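Local coordinates for uncharacterized HDOD domain protein (PDB 3HC1) that is of unknown function but carries a two-iron centre in an all-helical HD-type fold, consistent with a metal-dependent phosphohydrolase, at residues I103-F107 / L119-S123; D153-I159 / H193-G197; K178-G182 / F248-K252. All coordinates share one frame. Where two conformers were deposited one is given. Residue numbers count along the deposited sequence, not the author numbering.

Contact 1: residues I103-F107 / L119-S123. With FE (Fe (III) ion), chain C.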
# COMPACT_ATOMS: atom_id res chain seq x y z
N ILE A 103 -3.80 10.51 -2.87
CA ILE A 103 -3.08 9.50 -3.64
C ILE A 103 -4.05 8.80 -4.66
O ILE A 103 -3.60 8.21 -5.63
CB ILE A 103 -2.36 8.52 -2.72
CG1 ILE A 103 -1.22 7.79 -3.45
CG2 ILE A 103 -3.31 7.54 -2.08
CD1 ILE A 103 0.02 8.62 -3.57
N VAL A 104 -5.35 8.86 -4.42
CA VAL A 104 -6.29 8.16 -5.29
C VAL A 104 -6.20 8.68 -6.75
O VAL A 104 -6.39 7.92 -7.68
CB VAL A 104 -7.71 8.13 -4.76
CG1 VAL A 104 -8.33 9.55 -4.72
CG2 VAL A 104 -8.57 7.14 -5.61
N ASP A 105 -5.83 9.95 -6.95
CA ASP A 105 -5.64 10.47 -8.31
C ASP A 105 -4.56 9.73 -9.10
O ASP A 105 -4.69 9.55 -10.29
CB ASP A 105 -5.32 11.98 -8.30
CG ASP A 105 -6.49 12.80 -7.84
OD1 ASP A 105 -7.64 12.42 -8.12
OD2 ASP A 105 -6.26 13.82 -7.17
N LEU A 106 -3.51 9.30 -8.43
CA LEU A 106 -2.51 8.45 -9.04
C LEU A 106 -3.09 7.15 -9.63
O LEU A 106 -2.69 6.73 -10.70
CB LEU A 106 -1.41 8.10 -8.06
CG LEU A 106 -0.34 7.11 -8.62
CD1 LEU A 106 0.56 7.82 -9.68
CD2 LEU A 106 0.49 6.60 -7.48
N PHE A 107 -4.02 6.54 -8.92
CA PHE A 107 -4.61 5.28 -9.32
C PHE A 107 -5.74 5.47 -10.37
O PHE A 107 -6.11 4.54 -11.08
CB PHE A 107 -5.17 4.54 -8.08
CG PHE A 107 -4.12 3.95 -7.18
CD1 PHE A 107 -3.41 4.75 -6.31
CD2 PHE A 107 -3.82 2.60 -7.23
CE1 PHE A 107 -2.48 4.24 -5.47
CE2 PHE A 107 -2.91 2.06 -6.39
CZ PHE A 107 -2.22 2.88 -5.50
N LEU A 119 -6.23 -2.38 -9.00
CA LEU A 119 -5.00 -1.96 -8.35
C LEU A 119 -5.31 -1.14 -7.10
O LEU A 119 -4.66 -1.32 -6.09
CB LEU A 119 -4.09 -1.21 -9.33
CG LEU A 119 -3.21 -2.17 -10.17
CD1 LEU A 119 -4.00 -3.19 -10.99
CD2 LEU A 119 -2.27 -1.38 -11.07
N TRP A 120 -6.29 -0.25 -7.18
CA TRP A 120 -6.67 0.54 -6.03
C TRP A 120 -7.21 -0.30 -4.86
O TRP A 120 -6.76 -0.16 -3.72
CB TRP A 120 -7.68 1.62 -6.45
CG TRP A 120 -8.28 2.37 -5.29
CD1 TRP A 120 -9.57 2.31 -4.86
CD2 TRP A 120 -7.61 3.33 -4.46
NE1 TRP A 120 -9.74 3.18 -3.79
CE2 TRP A 120 -8.55 3.79 -3.52
CE3 TRP A 120 -6.30 3.80 -4.40
CZ2 TRP A 120 -8.21 4.73 -2.53
CZ3 TRP A 120 -5.96 4.71 -3.43
CH2 TRP A 120 -6.94 5.19 -2.51
N ALA A 121 -8.18 -1.15 -5.14
CA ALA A 121 -8.81 -1.96 -4.11
C ALA A 121 -7.77 -2.82 -3.38
O ALA A 121 -7.74 -2.90 -2.15
CB ALA A 121 -9.98 -2.87 -4.72
N HIS A 122 -6.89 -3.44 -4.15
CA HIS A 122 -5.82 -4.26 -3.57
C HIS A 122 -4.85 -3.42 -2.69
O HIS A 122 -4.44 -3.84 -1.60
CB HIS A 122 -5.01 -4.92 -4.70
CG HIS A 122 -3.73 -5.56 -4.24
ND1 HIS A 122 -3.72 -6.64 -3.39
CD2 HIS A 122 -2.44 -5.23 -4.45
CE1 HIS A 122 -2.47 -6.99 -3.15
NE2 HIS A 122 -1.67 -6.14 -3.77
N SER A 123 -4.50 -2.24 -3.19
CA SER A 123 -3.58 -1.34 -2.49
C SER A 123 -4.19 -0.80 -1.21
O SER A 123 -3.52 -0.81 -0.13
CB SER A 123 -3.12 -0.19 -3.41
OG SER A 123 -2.35 -0.70 -4.51
FE FE C . 0.53 -6.38 -3.96
O HOH W 1 2.44 -6.93 -3.97

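Contact 2: residues D153-I159 / H193-G197. With FE (Fe (III) ion), chain B; FE (Fe (III) ion), chain C.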
# COMPACT_ATOMS: atom_id res chain seq x y z
N ASP A 153 2.58 -1.40 -4.36
CA ASP A 153 2.45 -1.74 -5.74
C ASP A 153 2.42 -0.54 -6.69
O ASP A 153 1.92 -0.66 -7.83
CB ASP A 153 1.19 -2.60 -5.92
CG ASP A 153 1.47 -4.08 -5.65
OD1 ASP A 153 2.67 -4.45 -5.62
OD2 ASP A 153 0.51 -4.85 -5.43
N VAL A 154 2.97 0.59 -6.25
CA VAL A 154 2.98 1.78 -7.12
C VAL A 154 3.71 1.49 -8.46
O VAL A 154 3.38 2.05 -9.48
CB VAL A 154 3.57 3.02 -6.38
CG1 VAL A 154 5.09 2.85 -6.15
CG2 VAL A 154 3.29 4.24 -7.11
N GLY A 155 4.64 0.54 -8.46
CA GLY A 155 5.26 0.09 -9.71
C GLY A 155 4.35 -0.57 -10.73
O GLY A 155 4.61 -0.43 -11.93
N GLU A 156 3.34 -1.31 -10.26
CA GLU A 156 2.33 -1.94 -11.15
C GLU A 156 1.44 -0.86 -11.71
O GLU A 156 0.99 -0.97 -12.85
CB GLU A 156 1.42 -2.96 -10.44
CG GLU A 156 2.05 -4.17 -9.91
CD GLU A 156 2.43 -5.18 -10.99
OE1 GLU A 156 3.10 -4.79 -11.94
OE2 GLU A 156 2.04 -6.36 -10.86
N VAL A 157 1.18 0.18 -10.93
CA VAL A 157 0.44 1.31 -11.40
C VAL A 157 1.20 1.95 -12.54
O VAL A 157 0.65 2.23 -13.59
CB VAL A 157 0.14 2.37 -10.30
CG1 VAL A 157 -0.48 3.62 -10.93
CG2 VAL A 157 -0.82 1.77 -9.30
N PHE A 158 2.50 2.12 -12.36
CA PHE A 158 3.32 2.67 -13.41
C PHE A 158 3.32 1.84 -14.67
O PHE A 158 3.15 2.37 -15.75
CB PHE A 158 4.77 2.84 -12.94
CG PHE A 158 5.67 3.30 -14.02
CD1 PHE A 158 5.74 4.64 -14.33
CD2 PHE A 158 6.41 2.39 -14.76
CE1 PHE A 158 6.56 5.07 -15.35
CE2 PHE A 158 7.23 2.83 -15.77
CZ PHE A 158 7.29 4.16 -16.06
N ILE A 159 3.59 0.53 -14.55
CA ILE A 159 3.69 -0.30 -15.72
C ILE A 159 2.32 -0.35 -16.44
O ILE A 159 2.28 -0.32 -17.68
CB ILE A 159 4.16 -1.72 -15.38
CG1 ILE A 159 5.55 -1.68 -14.72
CG2 ILE A 159 4.16 -2.65 -16.58
CD1 ILE A 159 5.96 -3.03 -14.22
N HIS A 193 7.91 -4.90 -10.88
CA HIS A 193 7.30 -3.72 -10.26
C HIS A 193 7.94 -3.35 -8.91
O HIS A 193 7.79 -2.18 -8.47
CB HIS A 193 5.79 -3.86 -10.09
CG HIS A 193 5.39 -4.90 -9.09
ND1 HIS A 193 5.51 -6.25 -9.34
CD2 HIS A 193 4.95 -4.78 -7.82
CE1 HIS A 193 5.10 -6.92 -8.28
NE2 HIS A 193 4.74 -6.05 -7.35
N CYS A 194 8.58 -4.31 -8.24
CA CYS A 194 9.39 -4.03 -7.04
C CYS A 194 10.49 -3.05 -7.35
O CYS A 194 10.62 -2.01 -6.73
CB CYS A 194 9.97 -5.28 -6.45
SG CYS A 194 8.75 -6.48 -5.88
N GLU A 195 11.28 -3.34 -8.37
CA GLU A 195 12.37 -2.45 -8.75
C GLU A 195 11.95 -1.17 -9.43
O GLU A 195 12.50 -0.08 -9.15
CB GLU A 195 13.32 -3.25 -9.65
CG GLU A 195 13.95 -4.39 -8.90
CD GLU A 195 13.17 -5.69 -8.99
OE1 GLU A 195 12.04 -5.75 -9.50
OE2 GLU A 195 13.73 -6.67 -8.54
N VAL A 196 10.96 -1.28 -10.33
CA VAL A 196 10.39 -0.11 -10.93
C VAL A 196 9.77 0.77 -9.87
O VAL A 196 9.95 1.98 -9.93
CB VAL A 196 9.31 -0.47 -12.02
CG1 VAL A 196 8.58 0.77 -12.62
CG2 VAL A 196 10.03 -1.20 -13.16
N GLY A 197 9.03 0.19 -8.92
CA GLY A 197 8.37 1.01 -7.87
C GLY A 197 9.42 1.69 -7.01
O GLY A 197 9.24 2.84 -6.55
FE FE B . 3.47 -6.46 -5.47
FE FE C . 0.53 -6.38 -3.96
O HOH W 2 5.62 -1.50 -6.76
O HOH W 1 2.44 -6.93 -3.97

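Contact 3: residues K178-G182 / F248-K252. With FE (Fe (III) ion), chain C; FE (Fe (III) ion), chain B.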
# COMPACT_ATOMS: atom_id res chain seq x y z
N LYS A 178 -0.41 -19.31 -15.65
CA LYS A 178 -0.72 -19.33 -14.22
C LYS A 178 0.51 -19.10 -13.32
O LYS A 178 0.68 -19.80 -12.32
CB LYS A 178 -1.42 -20.66 -13.89
CG LYS A 178 -2.49 -21.09 -14.93
CD LYS A 178 -3.66 -20.11 -14.94
CE LYS A 178 -4.59 -20.33 -16.12
NZ LYS A 178 -5.67 -19.29 -16.10
N ILE A 179 1.38 -18.16 -13.69
CA ILE A 179 2.51 -17.73 -12.84
C ILE A 179 2.10 -16.39 -12.22
O ILE A 179 1.05 -15.85 -12.62
CB ILE A 179 3.85 -17.65 -13.62
CG1 ILE A 179 3.84 -16.52 -14.67
CG2 ILE A 179 4.11 -18.98 -14.33
CD1 ILE A 179 5.12 -16.46 -15.49
N THR A 180 2.91 -15.88 -11.28
CA THR A 180 2.62 -14.59 -10.63
C THR A 180 3.02 -13.44 -11.56
O THR A 180 3.81 -13.60 -12.50
CB THR A 180 3.31 -14.37 -9.27
OG1 THR A 180 4.72 -14.23 -9.42
CG2 THR A 180 2.98 -15.47 -8.23
N PHE A 181 2.46 -12.28 -11.30
CA PHE A 181 2.79 -11.10 -12.10
C PHE A 181 4.26 -10.82 -11.98
O PHE A 181 4.91 -10.53 -12.96
CB PHE A 181 1.96 -9.92 -11.63
CG PHE A 181 0.68 -9.75 -12.41
CD1 PHE A 181 -0.36 -10.67 -12.28
CD2 PHE A 181 0.50 -8.66 -13.24
CE1 PHE A 181 -1.55 -10.51 -12.99
CE2 PHE A 181 -0.68 -8.50 -13.97
CZ PHE A 181 -1.70 -9.40 -13.82
N GLY A 182 4.80 -10.92 -10.76
CA GLY A 182 6.21 -10.69 -10.54
C GLY A 182 7.09 -11.63 -11.38
O GLY A 182 8.13 -11.21 -11.90
N PHE A 248 -4.62 -9.44 -7.17
CA PHE A 248 -4.59 -9.78 -8.60
C PHE A 248 -3.29 -10.39 -9.04
O PHE A 248 -3.17 -10.79 -10.17
CB PHE A 248 -4.85 -8.50 -9.46
CG PHE A 248 -3.76 -7.45 -9.32
CD1 PHE A 248 -3.76 -6.60 -8.25
CD2 PHE A 248 -2.69 -7.38 -10.24
CE1 PHE A 248 -2.72 -5.64 -8.07
CE2 PHE A 248 -1.67 -6.45 -10.08
CZ PHE A 248 -1.68 -5.58 -9.00
N GLU A 249 -2.25 -10.34 -8.19
CA GLU A 249 -0.92 -10.63 -8.66
C GLU A 249 -0.66 -12.12 -8.76
O GLU A 249 0.34 -12.52 -9.32
CB GLU A 249 0.13 -9.96 -7.76
CG GLU A 249 0.09 -8.43 -7.84
CD GLU A 249 0.72 -7.82 -6.65
OE1 GLU A 249 0.10 -7.85 -5.59
OE2 GLU A 249 1.87 -7.37 -6.76
N GLY A 250 -1.53 -12.95 -8.20
CA GLY A 250 -1.42 -14.41 -8.32
C GLY A 250 -0.54 -15.03 -7.25
O GLY A 250 0.15 -14.34 -6.50
N HIS A 251 -0.57 -16.36 -7.16
CA HIS A 251 0.11 -17.06 -6.05
C HIS A 251 0.20 -18.50 -6.42
O HIS A 251 -0.71 -19.04 -7.00
CB HIS A 251 -0.68 -16.93 -4.74
CG HIS A 251 0.09 -17.25 -3.50
ND1 HIS A 251 0.44 -18.54 -3.16
CD2 HIS A 251 0.53 -16.46 -2.49
CE1 HIS A 251 1.12 -18.52 -2.02
NE2 HIS A 251 1.20 -17.27 -1.60
N LYS A 252 1.32 -19.12 -6.06
CA LYS A 252 1.45 -20.56 -6.23
C LYS A 252 0.45 -21.30 -5.36
O LYS A 252 -0.02 -20.77 -4.35
CB LYS A 252 2.88 -21.03 -5.96
CG LYS A 252 3.33 -21.03 -4.50
CD LYS A 252 4.85 -21.12 -4.40
CE LYS A 252 5.33 -21.48 -2.99
NZ LYS A 252 4.53 -20.79 -1.92
FE FE C . 0.53 -6.38 -3.96
FE FE B . 3.47 -6.46 -5.47
O HOH W 1 2.44 -6.93 -3.97

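Contact 1: residues I103-F107 / L119-S123
Two aromatic residues, Trp120 and Phe107, account for most of the surface buried between 103-107, on helix 82-108, and 119-123, on helix 116-136. The short segments lie 10.6 Å apart axis to axis with their N-to-C directions at 139°, a wide spacing that is filled by the rings. They form an edge-to-face pair: the edge of Trp120 points at the face of Phe107, with centroids 5.1 Å apart, planes at 68° and Trp120 CE3 3.5 Å from Phe107 CG. Val104 CG2 sits 3.8 Å above the centroid of the six-membered ring of Trp120, almost on its normal, in a CH-pi contact, while Ile103 CG2 meets the indole edge at CZ3, 4.1 Å away. At the edge of the Phe107 ring, near its plane, CE2 lies 3.4 Å from Ser123 OG. Ser123 OG donates to Leu119 O (2.9 Å) within its own helix, so it can face a hydrocarbon ring with its hydrogen satisfied. Val157 of helix 154-162 also touches Phe107, and Leu150 touches Trp120. His122, on the same turn as Trp120 but taking no part in the contact, binds the iron of chain C through NE2 at 2.2 Å. With no hydrogen bond between the segments, the interface is held by apolar and aromatic packing, on the helix that also carries the iron ligand His122.

Contact 2: residues D153-I159 / H193-G197
A close, nearly perpendicular helix crossing, made through two glycines and ending at the metal centre, joins the start of helix 154-162 to the start of helix 193-203 in the buried interior of the HD-type fold. The axes pass 7.6 Å apart at 91°, and Gly155 CA comes within 3.7 Å of Gly197 CA. A beta carbon on Gly155 would clash with His193 O and Gly197 N, so the absence of a side chain permits this approach. Beside the crossing, water 2 accepts from Gly155 N and donates to His193 O, both at 2.8 Å. On the apolar flank, Val196 CG1 packs 3.5 Å from Phe158 CD2. His193 buries the most surface: Glu156 CG lies over its ring, 3.8 Å from the centroid, while Glu185 is the polar partner of its side chain. Asp153 OD1 (2.2 Å) and His193 NE2 (2.3 Å) both bind the iron of chain B, and Asp153 OD2 reaches the iron of chain C at 2.1 Å. His217, His218 and Glu249 complete the protein ligands of the chain B iron. No direct hydrogen bond links the segments, so shared metal coordination and a bridging water supply the polar ties.

Contact 3: residues K178-G182 / F248-K252
Here the capped N-terminus of helix 181-189 meets the loop that delivers Glu249 to the two-iron site of the HD-type fold. Lys178, with positive phi, turns the chain after helix 164-177. Thr180 is the N-cap: its side chain caps a backbone nitrogen just beyond Gly182, and Gln183 bonds back to Thr180 N, as in a capping box. Thr180 CG2 lies 3.5 Å from Gly250 O, and Thr180 CA 3.3 Å from Glu249 O in a CA-H...O contact. Gly250 has phi/psi of 87/169, at which a beta carbon would press on the preceding carbonyl oxygen. Phe181 makes the one hydrogen bond between the segments, its N donating to Glu249 O at 2.9 Å and 164°; at the first turn of a helix this amide has no intrahelical acceptor. Its ring takes the edge of Phe248 on its face, centroids 5.5 Å apart and planes at 82°, while Val170 and Val174 of helix 164-177 also touch it. The carbonyl of Glu249 is thus tied to a helix start, while its carboxylate bridges the metals, OE1 2.2 Å from the iron of chain C and OE2 2.2 Å from that of chain B.

Overall arrangement
Contacts 2 and 3 reach both irons, contact 1 only that of chain C; water 1 is common to all three. Contacts 1 and 2 are buried helix-helix pairings with centres about 12 Å apart, and helix 154-162 of contact 2 packs on both segments of contact 1. Contact 3 is only partly buried, and its centre lies about 18 Å from that of the chain. Chemistry follows place: aromatic and aliphatic packing in contact 1, close glycine backbones with shared coordination in contact 2, a backbone hydrogen bond and a helix cap in contact 3. Contact 1 supplies a ligand to one iron, whereas contacts 2 and 3 each supply a bridging carboxylate, contact 2 adding a histidine to the chain B iron.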